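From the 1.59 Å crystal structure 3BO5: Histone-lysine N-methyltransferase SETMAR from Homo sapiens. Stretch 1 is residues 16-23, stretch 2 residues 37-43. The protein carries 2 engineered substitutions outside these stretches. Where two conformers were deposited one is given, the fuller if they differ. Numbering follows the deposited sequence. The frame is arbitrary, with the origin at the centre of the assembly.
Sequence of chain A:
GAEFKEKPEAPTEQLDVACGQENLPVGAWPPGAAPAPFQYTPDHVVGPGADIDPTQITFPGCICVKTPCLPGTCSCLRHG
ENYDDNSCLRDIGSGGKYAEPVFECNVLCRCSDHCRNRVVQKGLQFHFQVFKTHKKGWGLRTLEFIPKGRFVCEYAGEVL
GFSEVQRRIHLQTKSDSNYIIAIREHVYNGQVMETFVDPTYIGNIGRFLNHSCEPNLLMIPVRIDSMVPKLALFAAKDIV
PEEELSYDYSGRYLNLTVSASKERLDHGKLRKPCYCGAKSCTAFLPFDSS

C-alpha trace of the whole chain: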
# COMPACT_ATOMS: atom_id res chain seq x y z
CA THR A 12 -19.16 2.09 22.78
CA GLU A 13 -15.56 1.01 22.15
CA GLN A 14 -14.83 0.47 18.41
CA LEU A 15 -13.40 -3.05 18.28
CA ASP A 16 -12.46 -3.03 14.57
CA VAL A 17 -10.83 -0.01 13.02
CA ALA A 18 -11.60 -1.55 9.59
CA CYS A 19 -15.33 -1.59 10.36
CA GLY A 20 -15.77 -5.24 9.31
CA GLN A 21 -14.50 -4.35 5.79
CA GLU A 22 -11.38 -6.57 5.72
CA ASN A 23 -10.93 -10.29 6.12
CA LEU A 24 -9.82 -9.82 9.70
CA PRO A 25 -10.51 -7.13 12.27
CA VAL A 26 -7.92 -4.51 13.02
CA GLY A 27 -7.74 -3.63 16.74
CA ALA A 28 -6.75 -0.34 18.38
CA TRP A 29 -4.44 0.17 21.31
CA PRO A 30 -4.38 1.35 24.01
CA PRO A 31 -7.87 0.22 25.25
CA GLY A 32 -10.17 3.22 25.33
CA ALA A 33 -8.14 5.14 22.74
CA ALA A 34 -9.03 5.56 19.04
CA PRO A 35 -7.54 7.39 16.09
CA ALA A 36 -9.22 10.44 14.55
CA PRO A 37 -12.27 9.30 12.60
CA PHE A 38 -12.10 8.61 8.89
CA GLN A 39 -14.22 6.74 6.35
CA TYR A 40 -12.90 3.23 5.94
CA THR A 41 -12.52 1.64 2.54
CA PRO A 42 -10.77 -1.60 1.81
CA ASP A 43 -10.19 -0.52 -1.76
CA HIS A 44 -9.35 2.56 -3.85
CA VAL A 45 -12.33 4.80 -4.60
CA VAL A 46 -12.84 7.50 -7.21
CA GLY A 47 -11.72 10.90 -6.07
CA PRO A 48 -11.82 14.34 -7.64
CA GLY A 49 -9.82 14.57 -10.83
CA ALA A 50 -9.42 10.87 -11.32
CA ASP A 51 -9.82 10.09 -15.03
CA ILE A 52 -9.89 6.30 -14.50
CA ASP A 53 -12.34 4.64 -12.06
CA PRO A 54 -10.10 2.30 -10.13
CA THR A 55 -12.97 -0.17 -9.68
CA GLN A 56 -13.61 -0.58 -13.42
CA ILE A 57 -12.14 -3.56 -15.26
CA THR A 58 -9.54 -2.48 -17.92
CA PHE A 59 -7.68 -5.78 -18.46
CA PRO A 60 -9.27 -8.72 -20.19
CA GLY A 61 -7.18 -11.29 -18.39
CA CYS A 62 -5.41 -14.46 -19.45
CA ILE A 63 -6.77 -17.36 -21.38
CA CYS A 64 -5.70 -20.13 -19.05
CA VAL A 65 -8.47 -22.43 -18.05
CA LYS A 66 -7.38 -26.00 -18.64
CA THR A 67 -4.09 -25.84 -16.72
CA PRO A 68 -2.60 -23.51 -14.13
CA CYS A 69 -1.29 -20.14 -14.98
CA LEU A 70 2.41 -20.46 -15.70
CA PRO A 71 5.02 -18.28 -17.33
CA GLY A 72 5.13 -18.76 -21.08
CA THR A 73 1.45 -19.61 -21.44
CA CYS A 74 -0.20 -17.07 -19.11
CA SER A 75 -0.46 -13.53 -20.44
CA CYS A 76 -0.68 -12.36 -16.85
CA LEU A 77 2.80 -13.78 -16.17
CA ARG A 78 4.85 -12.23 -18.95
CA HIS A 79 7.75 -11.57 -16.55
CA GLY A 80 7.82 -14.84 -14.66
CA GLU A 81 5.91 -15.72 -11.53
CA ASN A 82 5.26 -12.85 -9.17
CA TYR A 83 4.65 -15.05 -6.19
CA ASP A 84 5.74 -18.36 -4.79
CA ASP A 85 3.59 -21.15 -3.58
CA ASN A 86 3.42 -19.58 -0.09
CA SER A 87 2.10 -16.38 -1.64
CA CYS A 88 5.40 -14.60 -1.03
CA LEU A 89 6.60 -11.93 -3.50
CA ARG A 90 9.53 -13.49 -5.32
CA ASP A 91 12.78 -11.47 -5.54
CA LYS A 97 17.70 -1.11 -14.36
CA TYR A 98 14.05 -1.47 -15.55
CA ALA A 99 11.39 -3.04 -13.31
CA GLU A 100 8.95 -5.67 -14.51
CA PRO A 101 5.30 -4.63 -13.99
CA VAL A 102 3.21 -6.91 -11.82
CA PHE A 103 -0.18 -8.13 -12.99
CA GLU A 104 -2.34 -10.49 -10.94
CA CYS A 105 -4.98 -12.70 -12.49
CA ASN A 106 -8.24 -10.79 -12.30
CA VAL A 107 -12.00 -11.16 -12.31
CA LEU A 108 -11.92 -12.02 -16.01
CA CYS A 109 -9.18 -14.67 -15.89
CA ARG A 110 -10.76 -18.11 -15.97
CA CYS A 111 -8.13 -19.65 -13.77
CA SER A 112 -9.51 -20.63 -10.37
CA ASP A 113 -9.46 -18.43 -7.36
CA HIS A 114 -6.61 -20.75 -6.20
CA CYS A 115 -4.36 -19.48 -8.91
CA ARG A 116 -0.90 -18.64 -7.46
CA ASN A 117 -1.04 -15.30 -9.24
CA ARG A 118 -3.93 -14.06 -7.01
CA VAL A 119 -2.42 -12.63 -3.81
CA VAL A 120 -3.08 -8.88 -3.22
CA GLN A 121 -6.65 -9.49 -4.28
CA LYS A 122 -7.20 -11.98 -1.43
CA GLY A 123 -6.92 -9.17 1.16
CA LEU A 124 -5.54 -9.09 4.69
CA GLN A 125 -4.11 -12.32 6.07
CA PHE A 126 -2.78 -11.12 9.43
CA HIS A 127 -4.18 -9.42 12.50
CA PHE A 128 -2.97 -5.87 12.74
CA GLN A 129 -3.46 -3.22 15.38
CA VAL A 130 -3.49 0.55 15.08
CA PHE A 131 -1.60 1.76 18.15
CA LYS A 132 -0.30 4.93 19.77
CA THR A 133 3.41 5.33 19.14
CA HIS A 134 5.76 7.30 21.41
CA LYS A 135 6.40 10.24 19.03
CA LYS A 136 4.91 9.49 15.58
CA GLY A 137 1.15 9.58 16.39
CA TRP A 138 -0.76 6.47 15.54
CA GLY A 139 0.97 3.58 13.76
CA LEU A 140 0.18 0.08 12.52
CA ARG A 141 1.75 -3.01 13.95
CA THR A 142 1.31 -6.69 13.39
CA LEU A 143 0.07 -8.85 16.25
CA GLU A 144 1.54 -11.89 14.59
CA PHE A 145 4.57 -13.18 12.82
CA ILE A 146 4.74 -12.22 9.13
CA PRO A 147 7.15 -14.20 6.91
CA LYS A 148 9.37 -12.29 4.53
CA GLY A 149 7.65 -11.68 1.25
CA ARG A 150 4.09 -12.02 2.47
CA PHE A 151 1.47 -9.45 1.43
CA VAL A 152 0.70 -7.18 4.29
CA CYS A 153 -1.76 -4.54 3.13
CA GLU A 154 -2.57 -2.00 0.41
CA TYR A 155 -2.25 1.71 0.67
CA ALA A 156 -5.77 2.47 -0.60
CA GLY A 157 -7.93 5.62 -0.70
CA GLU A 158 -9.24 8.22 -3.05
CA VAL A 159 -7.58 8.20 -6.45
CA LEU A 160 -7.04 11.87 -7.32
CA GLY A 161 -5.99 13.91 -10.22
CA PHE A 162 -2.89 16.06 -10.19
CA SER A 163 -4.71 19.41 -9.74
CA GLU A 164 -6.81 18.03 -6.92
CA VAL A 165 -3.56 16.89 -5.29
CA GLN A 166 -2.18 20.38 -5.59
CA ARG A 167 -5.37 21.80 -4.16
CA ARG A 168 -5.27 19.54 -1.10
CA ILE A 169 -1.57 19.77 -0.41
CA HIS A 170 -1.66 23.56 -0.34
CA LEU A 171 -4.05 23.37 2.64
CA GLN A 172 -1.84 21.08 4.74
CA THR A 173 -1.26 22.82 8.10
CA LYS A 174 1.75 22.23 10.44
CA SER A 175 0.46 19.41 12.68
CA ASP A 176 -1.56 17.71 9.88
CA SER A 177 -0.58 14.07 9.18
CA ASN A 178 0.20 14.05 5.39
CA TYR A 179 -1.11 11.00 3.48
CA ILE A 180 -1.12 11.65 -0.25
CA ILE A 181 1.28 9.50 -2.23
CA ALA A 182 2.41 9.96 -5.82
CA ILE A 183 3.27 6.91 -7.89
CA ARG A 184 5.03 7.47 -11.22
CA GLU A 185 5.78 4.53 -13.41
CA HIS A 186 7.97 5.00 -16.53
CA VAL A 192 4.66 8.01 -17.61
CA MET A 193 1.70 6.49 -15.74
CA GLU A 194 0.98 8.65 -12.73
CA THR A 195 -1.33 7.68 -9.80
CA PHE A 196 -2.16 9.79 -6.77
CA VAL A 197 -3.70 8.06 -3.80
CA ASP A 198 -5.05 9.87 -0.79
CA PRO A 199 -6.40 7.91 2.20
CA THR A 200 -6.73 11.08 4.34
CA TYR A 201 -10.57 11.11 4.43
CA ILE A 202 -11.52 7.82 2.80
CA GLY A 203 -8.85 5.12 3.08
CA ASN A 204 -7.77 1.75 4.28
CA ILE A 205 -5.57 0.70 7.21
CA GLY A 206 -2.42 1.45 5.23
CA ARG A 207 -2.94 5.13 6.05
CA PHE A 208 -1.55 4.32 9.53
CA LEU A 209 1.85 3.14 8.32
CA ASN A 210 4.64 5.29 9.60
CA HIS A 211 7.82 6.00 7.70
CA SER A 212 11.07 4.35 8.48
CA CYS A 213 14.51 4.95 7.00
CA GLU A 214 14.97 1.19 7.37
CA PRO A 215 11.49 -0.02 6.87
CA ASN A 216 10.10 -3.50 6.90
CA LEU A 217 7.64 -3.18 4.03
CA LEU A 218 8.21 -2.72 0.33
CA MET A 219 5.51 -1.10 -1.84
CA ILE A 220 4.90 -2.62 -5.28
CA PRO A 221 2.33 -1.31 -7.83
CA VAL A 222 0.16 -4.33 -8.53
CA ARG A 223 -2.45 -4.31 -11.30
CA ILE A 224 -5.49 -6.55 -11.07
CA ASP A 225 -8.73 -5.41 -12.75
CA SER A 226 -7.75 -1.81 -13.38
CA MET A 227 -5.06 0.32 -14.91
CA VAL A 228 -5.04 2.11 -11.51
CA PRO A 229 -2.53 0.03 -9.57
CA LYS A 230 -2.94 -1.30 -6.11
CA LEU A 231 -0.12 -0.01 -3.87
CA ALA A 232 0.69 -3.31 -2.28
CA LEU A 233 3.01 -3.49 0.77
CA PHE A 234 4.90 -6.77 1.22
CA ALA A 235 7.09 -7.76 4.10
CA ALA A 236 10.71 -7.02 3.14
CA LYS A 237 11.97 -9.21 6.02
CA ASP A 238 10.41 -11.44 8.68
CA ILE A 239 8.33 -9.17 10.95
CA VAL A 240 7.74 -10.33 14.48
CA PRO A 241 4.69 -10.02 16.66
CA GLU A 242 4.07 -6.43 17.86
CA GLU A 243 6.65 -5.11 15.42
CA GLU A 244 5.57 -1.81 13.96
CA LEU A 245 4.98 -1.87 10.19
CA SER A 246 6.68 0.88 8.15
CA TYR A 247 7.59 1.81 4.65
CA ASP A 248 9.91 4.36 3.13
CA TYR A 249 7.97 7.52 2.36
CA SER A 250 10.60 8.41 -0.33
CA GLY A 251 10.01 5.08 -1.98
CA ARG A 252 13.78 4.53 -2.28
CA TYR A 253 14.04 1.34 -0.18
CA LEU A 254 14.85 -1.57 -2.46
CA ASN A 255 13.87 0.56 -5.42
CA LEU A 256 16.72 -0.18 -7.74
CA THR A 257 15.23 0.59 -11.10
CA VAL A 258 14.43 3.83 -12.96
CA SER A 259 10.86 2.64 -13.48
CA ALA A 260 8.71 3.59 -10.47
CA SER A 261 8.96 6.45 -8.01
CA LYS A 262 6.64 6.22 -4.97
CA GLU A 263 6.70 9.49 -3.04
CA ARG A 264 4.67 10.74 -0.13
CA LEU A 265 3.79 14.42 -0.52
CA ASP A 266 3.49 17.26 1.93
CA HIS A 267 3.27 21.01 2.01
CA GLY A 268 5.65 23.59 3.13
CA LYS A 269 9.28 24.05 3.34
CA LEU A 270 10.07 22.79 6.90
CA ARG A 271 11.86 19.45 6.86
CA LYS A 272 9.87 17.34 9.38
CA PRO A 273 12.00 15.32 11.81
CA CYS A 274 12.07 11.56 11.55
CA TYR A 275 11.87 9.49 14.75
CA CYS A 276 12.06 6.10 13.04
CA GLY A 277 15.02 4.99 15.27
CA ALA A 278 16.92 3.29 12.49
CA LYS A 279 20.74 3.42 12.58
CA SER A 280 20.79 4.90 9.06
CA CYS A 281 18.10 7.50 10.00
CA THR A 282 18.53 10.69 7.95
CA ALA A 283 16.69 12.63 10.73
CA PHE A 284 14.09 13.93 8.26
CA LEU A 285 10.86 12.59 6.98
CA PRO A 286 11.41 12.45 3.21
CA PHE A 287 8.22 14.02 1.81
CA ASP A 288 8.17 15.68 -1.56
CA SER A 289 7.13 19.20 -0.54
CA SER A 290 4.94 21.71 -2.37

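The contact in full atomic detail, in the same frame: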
# COMPACT_ATOMS: atom_id res chain seq x y z
N ASP A 16 -13.12 -2.80 15.86
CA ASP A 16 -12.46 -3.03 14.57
C ASP A 16 -12.26 -1.74 13.81
O ASP A 16 -13.23 -1.18 13.34
CB ASP A 16 -13.34 -3.93 13.70
CG ASP A 16 -12.65 -4.32 12.38
OD1 ASP A 16 -13.26 -5.04 11.56
OD2 ASP A 16 -11.50 -3.87 12.14
N VAL A 17 -11.02 -1.28 13.71
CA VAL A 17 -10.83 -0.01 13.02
C VAL A 17 -11.27 -0.08 11.55
O VAL A 17 -11.61 0.97 10.94
CB VAL A 17 -9.36 0.42 13.15
CG1 VAL A 17 -9.13 1.73 12.36
CG2 VAL A 17 -9.03 0.59 14.66
N ALA A 18 -11.24 -1.29 10.98
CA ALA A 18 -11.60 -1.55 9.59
C ALA A 18 -13.08 -1.79 9.40
O ALA A 18 -13.48 -2.13 8.30
CB ALA A 18 -10.80 -2.70 9.04
N CYS A 19 -13.86 -1.65 10.48
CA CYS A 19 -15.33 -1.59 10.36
C CYS A 19 -15.87 -2.84 9.64
O CYS A 19 -16.81 -2.76 8.85
CB CYS A 19 -15.71 -0.33 9.59
SG CYS A 19 -15.20 1.16 10.49
N GLY A 20 -15.24 -3.99 9.88
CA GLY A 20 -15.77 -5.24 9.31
C GLY A 20 -15.47 -5.41 7.81
O GLY A 20 -15.90 -6.38 7.18
N GLN A 21 -14.72 -4.45 7.25
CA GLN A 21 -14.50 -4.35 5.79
C GLN A 21 -13.30 -5.11 5.27
O GLN A 21 -13.08 -5.17 4.07
CB GLN A 21 -14.49 -2.87 5.30
CG GLN A 21 -15.85 -2.12 5.49
CD GLN A 21 -15.86 -0.67 5.04
OE1 GLN A 21 -15.51 -0.34 3.92
NE2 GLN A 21 -16.31 0.21 5.92
N GLU A 22 -12.53 -5.75 6.17
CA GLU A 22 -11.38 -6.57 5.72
C GLU A 22 -11.62 -7.99 6.17
O GLU A 22 -12.58 -8.25 6.89
CB GLU A 22 -10.09 -6.05 6.37
CG GLU A 22 -9.83 -4.58 5.99
CD GLU A 22 -9.29 -4.39 4.60
OE1 GLU A 22 -8.97 -3.20 4.33
OE2 GLU A 22 -9.17 -5.37 3.77
N ASN A 23 -10.75 -8.89 5.76
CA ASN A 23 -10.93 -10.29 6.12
C ASN A 23 -10.88 -10.55 7.59
O ASN A 23 -11.49 -11.50 8.07
CB ASN A 23 -9.82 -11.10 5.52
CG ASN A 23 -9.91 -11.18 4.03
OD1 ASN A 23 -11.02 -11.04 3.42
ND2 ASN A 23 -8.76 -11.38 3.41
N PRO A 37 -11.37 9.92 13.54
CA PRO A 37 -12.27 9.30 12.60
C PRO A 37 -11.97 9.53 11.13
O PRO A 37 -11.56 10.63 10.72
CB PRO A 37 -13.61 9.98 12.95
CG PRO A 37 -13.47 10.16 14.43
CD PRO A 37 -12.09 10.65 14.60
N PHE A 38 -12.14 8.48 10.33
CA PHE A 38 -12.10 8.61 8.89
C PHE A 38 -13.08 7.62 8.29
O PHE A 38 -13.61 6.76 9.04
CB PHE A 38 -10.69 8.34 8.33
CG PHE A 38 -10.22 6.94 8.60
CD1 PHE A 38 -10.20 6.00 7.57
CD2 PHE A 38 -9.86 6.59 9.89
CE1 PHE A 38 -9.85 4.65 7.85
CE2 PHE A 38 -9.48 5.28 10.18
CZ PHE A 38 -9.49 4.34 9.14
N GLN A 39 -13.33 7.71 6.98
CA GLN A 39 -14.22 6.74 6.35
C GLN A 39 -13.42 5.54 5.84
O GLN A 39 -12.59 5.69 4.98
CB GLN A 39 -14.92 7.30 5.15
CG GLN A 39 -15.87 8.42 5.43
CD GLN A 39 -16.64 8.82 4.18
OE1 GLN A 39 -16.92 8.00 3.28
NE2 GLN A 39 -16.98 10.10 4.11
N TYR A 40 -13.67 4.37 6.40
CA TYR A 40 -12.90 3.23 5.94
C TYR A 40 -13.28 2.75 4.56
O TYR A 40 -14.50 2.64 4.25
CB TYR A 40 -13.09 2.09 6.96
CG TYR A 40 -11.97 1.07 6.75
CD1 TYR A 40 -10.74 1.25 7.39
CD2 TYR A 40 -12.07 0.02 5.79
CE1 TYR A 40 -9.67 0.40 7.14
CE2 TYR A 40 -10.99 -0.80 5.49
CZ TYR A 40 -9.77 -0.60 6.20
OH TYR A 40 -8.64 -1.35 5.99
N THR A 41 -12.28 2.39 3.75
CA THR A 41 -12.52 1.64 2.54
C THR A 41 -11.43 0.62 2.40
O THR A 41 -10.26 0.94 2.67
CB THR A 41 -12.53 2.55 1.30
OG1 THR A 41 -12.72 1.73 0.13
CG2 THR A 41 -11.20 3.35 1.09
N PRO A 42 -11.81 -0.61 2.03
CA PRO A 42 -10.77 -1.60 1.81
C PRO A 42 -10.11 -1.44 0.47
O PRO A 42 -9.07 -2.12 0.18
CB PRO A 42 -11.55 -2.94 1.90
CG PRO A 42 -12.93 -2.56 1.32
CD PRO A 42 -13.18 -1.12 1.80
N ASP A 43 -10.67 -0.57 -0.41
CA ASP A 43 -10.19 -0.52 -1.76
C ASP A 43 -10.13 0.93 -2.23
O ASP A 43 -10.81 1.77 -1.69
CB ASP A 43 -11.09 -1.25 -2.74
CG ASP A 43 -10.89 -2.74 -2.65
OD1 ASP A 43 -9.85 -3.21 -3.12
OD2 ASP A 43 -11.83 -3.38 -2.14
O HOH W 1 -7.34 -2.78 2.17

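An aromatic side chain from a short strand can anchor an irregular loop when the loop's own hydrogen bonds fix its shape and leave a backbone surface against which the ring can lie. The contact between residues 16-23 and 37-43 of SETMAR is a compact example, burying 376 Å² in all. The first stretch has no helix or strand, but two overlapping turns hold it: a type I turn from Asp16 to Cys19, closed by Cys19 N to Asp16 O at 3.0 Å, and a type I' turn from Ala18 to Gln21, closed by Gln21 N to Ala18 O at 2.8 Å. The carboxylate of Asp16 braces both, accepting from Ala18 N through OD2 and from Gly20 N through OD1, each at 2.8 Å.

Along the second stretch, Pro37 stays out of reach and the packing begins with Phe38. Its CB leaves sideways, yet the end of the ring comes nearer, and Phe38 CZ lies 4.2 Å from Val17 CG1. The methyl sits at the ring edge, near its plane, in a purely apolar contact. Gln39, the first residue of the short strand, points away.

Tyr40, the second strand residue, points toward the loop and supplies the largest share of the buried surface. Its CA is 6.2 Å from that of Ala18, close enough for the ring to lie against the turn backbone. Ala18 CA stands 3.7 Å from the ring centroid of Tyr40, only 13° off the normal, a CH-pi contact in which the slightly positive CA hydrogen meets the pi cloud. Ala18 CB adds an apolar contact with Tyr40 CZ at 3.7 Å, while Cys19 SG packs 4.2 Å from Tyr40 CB. At the far end of the side chain, Tyr40 OH donates a hydrogen bond to Glu22 OE1 at 2.5 Å, a short separation that suits a phenol meeting a carboxylate.

Thr41 turns away and instead donates from OG1 to Asp43 O at 2.6 Å, a bond within its own stretch. Pro42 faces the loop again, its CA 6.1 Å from Gln21 CA, and its CB lies 3.6 Å from Glu22 OE1. A water extends the polar link, donating to Glu22 OE1 and to Pro42 O, both at 2.7 Å. One carboxylate oxygen thus gathers the tyrosine hydroxyl and the water, tying side chain and backbone of the second stretch to the residue that follows the turns.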